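Local structure of cobalamin biosynthesis protein CobN (Mycobacterium tuberculosis, 7C6O) at residues L44-S48 and D49-I53; A118-A121 and E122-D125; H153-L156 and C157-L161. The protein is the large, catalytic subunit of cobaltochelatase, the enzyme that probably inserts cobalt into the corrin ring during cobalamin biosynthesis. One frame throughout, in Å; residues are numbered along the deposited sequence.

Contact 1: L44-S48 and D49-I53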
ATOM      1  N   LEU A  44     -13.526  46.740   4.044  1.00 14.50           N
ATOM      2  CA  LEU A  44     -12.557  45.963   4.809  1.00 14.44           C
ATOM      3  C   LEU A  44     -11.492  45.428   3.862  1.00 15.49           C
ATOM      4  O   LEU A  44     -11.798  44.630   2.970  1.00 15.32           O
ATOM      5  CB  LEU A  44     -13.240  44.813   5.550  1.00 15.85           C
ATOM      6  CG  LEU A  44     -12.313  43.855   6.302  1.00 13.34           C
ATOM      7  CD1 LEU A  44     -11.529  44.605   7.374  1.00 15.97           C
ATOM      8  CD2 LEU A  44     -13.108  42.708   6.907  1.00 14.16           C
ATOM      9  N   LEU A  45     -10.251  45.866   4.055  1.00 13.22           N
ATOM     10  CA  LEU A  45      -9.104  45.400   3.276  1.00 12.77           C
ATOM     11  C   LEU A  45      -8.197  44.625   4.226  1.00 13.67           C
ATOM     12  O   LEU A  45      -7.489  45.221   5.039  1.00 15.99           O
ATOM     13  CB  LEU A  45      -8.361  46.572   2.639  1.00 11.73           C
ATOM     14  CG  LEU A  45      -9.182  47.500   1.744  1.00 14.81           C
ATOM     15  CD1 LEU A  45      -8.401  48.765   1.422  1.00 14.04           C
ATOM     16  CD2 LEU A  45      -9.589  46.774   0.467  1.00 17.03           C
ATOM     17  N   SER A  46      -8.219  43.299   4.128  1.00 14.15           N
ATOM     18  CA  SER A  46      -7.430  42.451   5.011  1.00 13.49           C
ATOM     19  C   SER A  46      -6.731  41.369   4.206  1.00 16.09           C
ATOM     20  O   SER A  46      -7.320  40.776   3.299  1.00 16.72           O
ATOM     21  CB  SER A  46      -8.298  41.799   6.095  1.00 15.08           C
ATOM     22  OG  SER A  46      -7.510  40.997   6.961  1.00 16.91           O
ATOM     23  N   THR A  47      -5.471  41.114   4.542  1.00 17.92           N
ATOM     24  CA  THR A  47      -4.752  40.006   3.936  1.00 18.05           C
ATOM     25  C   THR A  47      -5.156  38.662   4.520  1.00 20.55           C
ATOM     26  O   THR A  47      -4.645  37.630   4.074  1.00 22.23           O
ATOM     27  CB  THR A  47      -3.246  40.208   4.091  1.00 19.15           C
ATOM     28  OG1 THR A  47      -2.941  40.485   5.462  1.00 19.51           O
ATOM     29  CG2 THR A  47      -2.778  41.368   3.225  1.00 22.90           C
ATOM     30  N   SER A  48      -6.051  38.649   5.504  1.00 20.29           N
ATOM     31  CA  SER A  48      -6.608  37.420   6.055  1.00 19.54           C
ATOM     32  C   SER A  48      -7.985  37.208   5.442  1.00 19.06           C
ATOM     33  O   SER A  48      -8.923  37.955   5.741  1.00 17.11           O
ATOM     34  CB  SER A  48      -6.693  37.489   7.577  1.00 24.17           C
ATOM     35  OG  SER A  48      -7.486  36.429   8.084  1.00 26.91           O
ATOM     36  N   ASP A  49      -8.108  36.194   4.585  1.00 19.01           N
ATOM     37  CA  ASP A  49      -9.405  35.910   3.980  1.00 22.98           C
ATOM     38  C   ASP A  49     -10.441  35.498   5.017  1.00 18.77           C
ATOM     39  O   ASP A  49     -11.640  35.648   4.765  1.00 21.58           O
ATOM     40  CB  ASP A  49      -9.265  34.829   2.909  1.00 27.09           C
ATOM     41  CG  ASP A  49      -8.555  35.333   1.664  1.00 29.76           C
ATOM     42  OD1 ASP A  49      -8.656  36.544   1.366  1.00 29.83           O
ATOM     43  OD2 ASP A  49      -7.897  34.520   0.984  1.00 31.15           O
ATOM     44  N   THR A  50     -10.006  34.988   6.173  1.00 16.53           N
ATOM     45  CA  THR A  50     -10.946  34.700   7.251  1.00 19.08           C
ATOM     46  C   THR A  50     -11.683  35.963   7.684  1.00 18.37           C
ATOM     47  O   THR A  50     -12.896  35.928   7.926  1.00 19.61           O
ATOM     48  CB  THR A  50     -10.207  34.068   8.431  1.00 22.34           C
ATOM     49  OG1 THR A  50      -9.547  32.874   7.992  1.00 22.89           O
ATOM     50  CG2 THR A  50     -11.179  33.716   9.550  1.00 20.80           C
ATOM     51  N   ASP A  51     -10.967  37.090   7.777  1.00 16.49           N
ATOM     52  CA  ASP A  51     -11.610  38.372   8.065  1.00 17.83           C
ATOM     53  C   ASP A  51     -12.702  38.676   7.049  1.00 18.11           C
ATOM     54  O   ASP A  51     -13.824  39.050   7.414  1.00 18.08           O
ATOM     55  CB  ASP A  51     -10.576  39.501   8.058  1.00 15.74           C
ATOM     56  CG  ASP A  51      -9.575  39.400   9.190  1.00 20.05           C
ATOM     57  OD1 ASP A  51      -9.779  38.581  10.109  1.00 19.09           O
ATOM     58  OD2 ASP A  51      -8.575  40.151   9.154  1.00 17.91           O
ATOM     59  N   LEU A  52     -12.385  38.527   5.761  1.00 16.11           N
ATOM     60  CA  LEU A  52     -13.328  38.901   4.713  1.00 17.28           C
ATOM     61  C   LEU A  52     -14.549  37.990   4.718  1.00 16.26           C
ATOM     62  O   LEU A  52     -15.674  38.451   4.487  1.00 15.62           O
ATOM     63  CB  LEU A  52     -12.632  38.869   3.352  1.00 17.36           C
ATOM     64  CG  LEU A  52     -11.296  39.612   3.291  1.00 18.48           C
ATOM     65  CD1 LEU A  52     -10.727  39.616   1.876  1.00 18.69           C
ATOM     66  CD2 LEU A  52     -11.436  41.034   3.822  1.00 17.13           C
ATOM     67  N   ILE A  53     -14.350  36.698   4.984  1.00 16.25           N
ATOM     68  CA  ILE A  53     -15.478  35.776   5.044  1.00 19.10           C
ATOM     69  C   ILE A  53     -16.332  36.063   6.272  1.00 18.31           C
ATOM     70  O   ILE A  53     -17.567  36.027   6.208  1.00 20.51           O
ATOM     71  CB  ILE A  53     -14.979  34.320   5.015  1.00 17.46           C
ATOM     72  CG1 ILE A  53     -14.215  34.053   3.713  1.00 20.31           C
ATOM     73  CG2 ILE A  53     -16.144  33.349   5.149  1.00 18.59           C
ATOM     74  CD1 ILE A  53     -13.555  32.692   3.655  1.00 24.39           C
TER
HETATM   75  O   HOH W   1      -5.578  34.838   3.745  1.00 36.25           O
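Ser46 and Asp51 meet where the strand that ends at Ser46 gives way to the helix that starts at Asp49, and their bond illustrates how a polar side chain at a strand end can be tied to the first turn of the helix that follows. Ser46 OG donates to Asp51 OD2 over 2.6 Å, reaching the oxygen on its anti side and 24° out of the carboxylate plane. The hydroxyl lies anti to the Ser46 nitrogen (chi1 -179°), which carries it off the strand toward the helix. Ser46 OG also accepts from Ser48 N at 3.1 Å in a nearly straight bond, forming an ST turn, so that one hydroxyl both closes the tight bend of the chain and grips the helix. Ser48 occupies the N-cap position; Ser48 O receives the N-H of Asp51 N at 3.0 Å, a weak bond with a bent angle of 122°, and Ser48 CB lies 3.6 Å from Asp51 OD2. On the apolar flank the branched end of Leu52 reaches the strand: Leu52 CD2 lies 3.7 Å from Leu44 O and 3.9 Å from Leu44 CG, the two leucines crossing at a slant, while CD1 approaches Ser46 O. Leu44 CD2 in turn packs on the carbonyl oxygen of Asp51. A water donates to Thr47 O and accepts from Asp49 N, bridging the turn. The short segments 44-46 and 49-53 run nearly antiparallel, forming the strand-to-helix turn of the beta-alpha-beta unit 42-46, 49-58, 62-65. Strands 62-65 and 84-89 flank strand 42-46 in the parallel sheet; Arg88 of the latter forms a salt bridge with Asp51 OD2, while Asn66 and Arg69, following strand 62-65, hold the carboxylate of Asp49.

Contact 2: A118-A121 and E122-D125. With NA (sodium ion), chain F.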
ATOM      1  N   ALA A 118      -0.097  41.929  18.956  1.00 12.77           N
ATOM      2  CA  ALA A 118       0.112  43.248  19.535  1.00 13.32           C
ATOM      3  C   ALA A 118      -0.158  44.319  18.486  1.00 17.87           C
ATOM      4  O   ALA A 118       0.298  44.208  17.343  1.00 16.89           O
ATOM      5  CB  ALA A 118       1.536  43.382  20.076  1.00 13.71           C
ATOM      6  N   ALA A 119      -0.904  45.351  18.872  1.00 11.95           N
ATOM      7  CA  ALA A 119      -1.235  46.419  17.942  1.00 11.88           C
ATOM      8  C   ALA A 119       0.024  47.167  17.519  1.00 15.48           C
ATOM      9  O   ALA A 119       1.008  47.241  18.255  1.00 14.32           O
ATOM     10  CB  ALA A 119      -2.237  47.388  18.568  1.00 11.93           C
ATOM     11  N   ASP A 120      -0.018  47.720  16.311  1.00 17.13           N
ATOM     12  CA  ASP A 120       1.100  48.469  15.751  1.00 14.87           C
ATOM     13  C   ASP A 120       0.885  49.949  16.042  1.00 13.47           C
ATOM     14  O   ASP A 120      -0.075  50.549  15.547  1.00 17.36           O
ATOM     15  CB  ASP A 120       1.207  48.204  14.249  1.00 15.85           C
ATOM     16  CG  ASP A 120       2.458  48.803  13.626  1.00 20.56           C
ATOM     17  OD1 ASP A 120       2.740  49.997  13.843  1.00 24.18           O
ATOM     18  OD2 ASP A 120       3.162  48.069  12.903  1.00 26.72           O
ATOM     19  N   ALA A 121       1.776  50.534  16.849  1.00 14.02           N
ATOM     20  CA  ALA A 121       1.593  51.924  17.258  1.00 17.18           C
ATOM     21  C   ALA A 121       1.630  52.879  16.071  1.00 16.51           C
ATOM     22  O   ALA A 121       0.935  53.902  16.079  1.00 15.95           O
ATOM     23  CB  ALA A 121       2.653  52.315  18.290  1.00 18.80           C
ATOM     24  N   GLU A 122       2.426  52.570  15.043  1.00 16.02           N
ATOM     25  CA  GLU A 122       2.474  53.445  13.874  1.00 17.72           C
ATOM     26  C   GLU A 122       1.171  53.387  13.085  1.00 13.09           C
ATOM     27  O   GLU A 122       0.679  54.420  12.617  1.00 16.84           O
ATOM     28  CB  GLU A 122       3.651  53.078  12.971  1.00 18.08           C
ATOM     29  CG  GLU A 122       3.765  53.991  11.758  1.00 23.68           C
ATOM     30  CD  GLU A 122       4.882  53.593  10.815  1.00 30.46           C
ATOM     31  OE1 GLU A 122       5.160  54.362   9.873  1.00 31.69           O
ATOM     32  OE2 GLU A 122       5.479  52.515  11.013  1.00 33.28           O
ATOM     33  N   LEU A 123       0.605  52.190  12.915  1.00 13.81           N
ATOM     34  CA  LEU A 123      -0.688  52.085  12.244  1.00 15.08           C
ATOM     35  C   LEU A 123      -1.775  52.804  13.033  1.00 17.63           C
ATOM     36  O   LEU A 123      -2.633  53.481  12.451  1.00 14.40           O
ATOM     37  CB  LEU A 123      -1.058  50.616  12.033  1.00 14.73           C
ATOM     38  CG  LEU A 123      -0.202  49.831  11.037  1.00 16.61           C
ATOM     39  CD1 LEU A 123      -0.725  48.414  10.873  1.00 14.86           C
ATOM     40  CD2 LEU A 123      -0.147  50.544   9.692  1.00 17.14           C
ATOM     41  N   THR A 124      -1.754  52.674  14.361  1.00 13.61           N
ATOM     42  CA  THR A 124      -2.709  53.405  15.187  1.00 15.02           C
ATOM     43  C   THR A 124      -2.597  54.906  14.950  1.00 15.91           C
ATOM     44  O   THR A 124      -3.606  55.592  14.749  1.00 13.56           O
ATOM     45  CB  THR A 124      -2.490  53.079  16.665  1.00 16.47           C
ATOM     46  OG1 THR A 124      -2.773  51.693  16.895  1.00 16.10           O
ATOM     47  CG2 THR A 124      -3.399  53.935  17.541  1.00 14.73           C
ATOM     48  N   ASP A 125      -1.367  55.430  14.945  1.00 15.99           N
ATOM     49  CA  ASP A 125      -1.172  56.870  14.803  1.00 17.81           C
ATOM     50  C   ASP A 125      -1.465  57.356  13.388  1.00 16.89           C
ATOM     51  O   ASP A 125      -1.966  58.472  13.216  1.00 18.01           O
ATOM     52  CB  ASP A 125       0.250  57.250  15.209  1.00 19.40           C
ATOM     53  CG  ASP A 125       0.500  57.067  16.696  1.00 24.32           C
ATOM     54  OD1 ASP A 125      -0.473  57.131  17.474  1.00 27.43           O
ATOM     55  OD2 ASP A 125       1.668  56.865  17.084  1.00 29.23           O
TER
HETATM   56 NA    NA F1205      -4.038  59.664  13.443  1.00 22.49          NA
HETATM   57  O   HOH W   2       3.946  50.222  10.922  1.00 26.77           O
HETATM   58  O   HOH W   3      -4.866  58.018  15.208  1.00 17.02           O
HETATM   59  O   HOH W   4      -3.331  61.056  11.537  1.00 31.52           O
HETATM   60  O   HOH W   5      -2.951  61.099  15.117  1.00 34.13           O
HETATM   61  O   HOH W   6      -6.149  60.807  13.918  1.00 27.13           O
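Asp120 meets Glu122 and Leu123 as the N-cap residue of helix 121-126, its side chain making the capping bonds, and its two carboxylate oxygens divide the contact into a close side and a watery one. Asp120 OD1 accepts from Leu123 N at 3.2 Å, met from above the carboxylate plane, and, weakly, from Glu122 N at 2.9 Å. A chi1 of -172° sets the carboxylate beside the carbonyl carbon, where OD1 faces the N-H groups of the first turn; Asp120 CB and CG rest 3.9 Å from Leu123 CG. Asp120 O continues the grip through a nearly straight bond from Thr124 N at 3.0 Å. Asp120 OD2 instead meets a water at 3.0 Å that also donates to Glu122 OE2, a bridge that probably eases the proximity of two acidic groups; Glu122 OE1 pairs with Arg126. Farther along, exposed Asp125 gives its N-H to Ala121 O, and Asp125 O binds the sodium ion at 2.4 Å together with four waters and the carbonyl oxygen of Ser127. Leu123 packs on Leu112 and Ser114 of strand 110-114, whereas Thr124 leans against Ala131 and Leu135 of helix 131-143.

Contact 3: H153-L156 and C157-L161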
ATOM      1  N   HIS A 153     -18.724  46.672  12.621  1.00 15.75           N
ATOM      2  CA  HIS A 153     -19.371  47.582  11.684  1.00 18.09           C
ATOM      3  C   HIS A 153     -20.176  48.642  12.425  1.00 19.57           C
ATOM      4  O   HIS A 153     -20.085  49.837  12.119  1.00 17.19           O
ATOM      5  CB  HIS A 153     -20.265  46.792  10.728  1.00 16.70           C
ATOM      6  CG  HIS A 153     -20.792  47.599   9.584  1.00 19.20           C
ATOM      7  ND1 HIS A 153     -21.721  48.604   9.747  1.00 19.58           N
ATOM      8  CD2 HIS A 153     -20.527  47.543   8.257  1.00 19.19           C
ATOM      9  CE1 HIS A 153     -22.001  49.136   8.570  1.00 20.81           C
ATOM     10  NE2 HIS A 153     -21.291  48.510   7.650  1.00 19.83           N
ATOM     11  N   ALA A 154     -20.964  48.219  13.416  1.00 15.44           N
ATOM     12  CA  ALA A 154     -21.776  49.167  14.173  1.00 15.26           C
ATOM     13  C   ALA A 154     -20.908  50.064  15.049  1.00 16.75           C
ATOM     14  O   ALA A 154     -21.179  51.265  15.176  1.00 14.94           O
ATOM     15  CB  ALA A 154     -22.799  48.413  15.021  1.00 14.50           C
ATOM     16  N   PHE A 155     -19.865  49.500  15.663  1.00 16.41           N
ATOM     17  CA  PHE A 155     -18.952  50.304  16.467  1.00 15.83           C
ATOM     18  C   PHE A 155     -18.334  51.423  15.638  1.00 14.03           C
ATOM     19  O   PHE A 155     -18.274  52.576  16.075  1.00 14.95           O
ATOM     20  CB  PHE A 155     -17.859  49.422  17.073  1.00 13.38           C
ATOM     21  CG  PHE A 155     -16.712  50.200  17.658  1.00 16.03           C
ATOM     22  CD1 PHE A 155     -16.839  50.825  18.889  1.00 15.69           C
ATOM     23  CD2 PHE A 155     -15.514  50.321  16.968  1.00 13.72           C
ATOM     24  CE1 PHE A 155     -15.792  51.551  19.428  1.00 16.12           C
ATOM     25  CE2 PHE A 155     -14.460  51.044  17.499  1.00 12.39           C
ATOM     26  CZ  PHE A 155     -14.598  51.661  18.731  1.00 17.26           C
ATOM     27  N   LEU A 156     -17.871  51.097  14.430  1.00 11.47           N
ATOM     28  CA  LEU A 156     -17.215  52.105  13.606  1.00 12.08           C
ATOM     29  C   LEU A 156     -18.203  53.158  13.125  1.00 14.49           C
ATOM     30  O   LEU A 156     -17.892  54.355  13.130  1.00 15.01           O
ATOM     31  CB  LEU A 156     -16.521  51.442  12.422  1.00 13.09           C
ATOM     32  CG  LEU A 156     -15.311  50.597  12.810  1.00 13.64           C
ATOM     33  CD1 LEU A 156     -14.794  49.861  11.595  1.00 14.52           C
ATOM     34  CD2 LEU A 156     -14.237  51.486  13.416  1.00 12.92           C
ATOM     35  N   CYS A 157     -19.395  52.733  12.704  1.00 15.12           N
ATOM     36  CA  CYS A 157     -20.406  53.686  12.258  1.00 16.05           C
ATOM     37  C   CYS A 157     -20.788  54.648  13.377  1.00 13.66           C
ATOM     38  O   CYS A 157     -20.786  55.871  13.186  1.00 16.46           O
ATOM     39  CB  CYS A 157     -21.636  52.940  11.742  1.00 17.41           C
ATOM     40  SG  CYS A 157     -21.395  52.128  10.153  1.00 19.34           S
ATOM     41  N   ASP A 158     -21.115  54.116  14.557  1.00 16.87           N
ATOM     42  CA  ASP A 158     -21.531  54.976  15.663  1.00 18.34           C
ATOM     43  C   ASP A 158     -20.394  55.874  16.132  1.00 17.53           C
ATOM     44  O   ASP A 158     -20.621  57.032  16.502  1.00 16.05           O
ATOM     45  CB  ASP A 158     -22.052  54.134  16.828  1.00 17.70           C
ATOM     46  CG  ASP A 158     -23.392  53.490  16.534  1.00 21.35           C
ATOM     47  OD1 ASP A 158     -23.866  53.590  15.381  1.00 19.15           O
ATOM     48  OD2 ASP A 158     -23.969  52.885  17.464  1.00 22.85           O
ATOM     49  N   THR A 159     -19.163  55.359  16.133  1.00 14.82           N
ATOM     50  CA  THR A 159     -18.035  56.136  16.632  1.00 16.30           C
ATOM     51  C   THR A 159     -17.606  57.204  15.636  1.00 18.07           C
ATOM     52  O   THR A 159     -17.384  58.359  16.013  1.00 18.08           O
ATOM     53  CB  THR A 159     -16.855  55.211  16.953  1.00 15.67           C
ATOM     54  OG1 THR A 159     -17.237  54.284  17.975  1.00 15.12           O
ATOM     55  CG2 THR A 159     -15.653  56.019  17.427  1.00 15.75           C
ATOM     56  N   VAL A 160     -17.485  56.835  14.362  1.00 15.33           N
ATOM     57  CA  VAL A 160     -16.939  57.734  13.350  1.00 14.12           C
ATOM     58  C   VAL A 160     -18.019  58.622  12.749  1.00 16.29           C
ATOM     59  O   VAL A 160     -17.827  59.831  12.600  1.00 16.87           O
ATOM     60  CB  VAL A 160     -16.212  56.919  12.258  1.00 15.61           C
ATOM     61  CG1 VAL A 160     -15.703  57.837  11.155  1.00 17.26           C
ATOM     62  CG2 VAL A 160     -15.064  56.118  12.873  1.00 13.88           C
ATOM     63  N   LEU A 161     -19.164  58.047  12.384  1.00 15.72           N
ATOM     64  CA  LEU A 161     -20.221  58.794  11.716  1.00 16.91           C
ATOM     65  C   LEU A 161     -21.313  59.269  12.663  1.00 18.02           C
ATOM     66  O   LEU A 161     -22.223  59.983  12.225  1.00 19.61           O
ATOM     67  CB  LEU A 161     -20.849  57.939  10.608  1.00 17.74           C
ATOM     68  CG  LEU A 161     -19.847  57.364   9.606  1.00 18.89           C
ATOM     69  CD1 LEU A 161     -20.526  56.359   8.696  1.00 18.28           C
ATOM     70  CD2 LEU A 161     -19.197  58.477   8.800  1.00 19.48           C
TER
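Thr159 sits one helical turn beyond Phe155 and shows how a hydroxyl can fold back on its own helix. Followed outward, Thr159 CB first comes within 3.1 Å of Phe155 O, brought there by the four-residue spacing of the helix; a chi1 of -61° then turns OG1 back to the same oxygen. At the tip, Thr159 OG1 donates to Phe155 O at 2.8 Å. It also lies 3.4 Å from Phe155 CE1, over one face of the ring and toward its rim. Phe155 O receives Thr159 N as well, at 2.9 Å, and the two donors arrive from opposite faces of the carbonyl plane. The Phe155 ring meets Phe167 edge to face, packs on Thr133 and Gln136 of helix 131-143, and meets Tyr140 of that helix with planes at about 45°.

Around the other side of the helix, Cys157 is bonded through its N-H to His153 O, and Cys157 SG stands 3.4 Å from His153 CE1, obliquely to the imidazole ring in a sulfur-aromatic contact. The imidazole is tethered by NE2 to Asn61 O and meets Tyr62 edge to face. Asp158 N bonds to Ala154 O at 2.9 Å, while the Asp158 carboxylate reaches forward to Thr163, Phe165 and Gly166 in the loop that follows.

The chemistry implies that Phe155 O, in the last turns of helix 146-161, accepts two bonds, from Thr159 N and Thr159 OG1, so the threonine hydroxyl spends its proton within its own helix, its oxygen settled against an aromatic face.

From the N terminus, the chain enters contact 1 at the first strand of the parallel sheet and turns directly into its helix. After strands 62-65 and 84-89 have been laid down on either side of strand 42-46, strand 110-114 completes the sheet and leads to contact 2, where helix 121-126 is capped. Helix 131-143 follows, and contact 3 lies near the end of helix 146-161. The three are local and in series: each spans a single continuous segment, and none nests in or crosses another. Their centres lie 18 to 20 Å apart. Strand 84-89 links two of them, supplying Arg88 to contact 1 and Ile84 to contact 3, while helix 131-143 touches contacts 2 and 3.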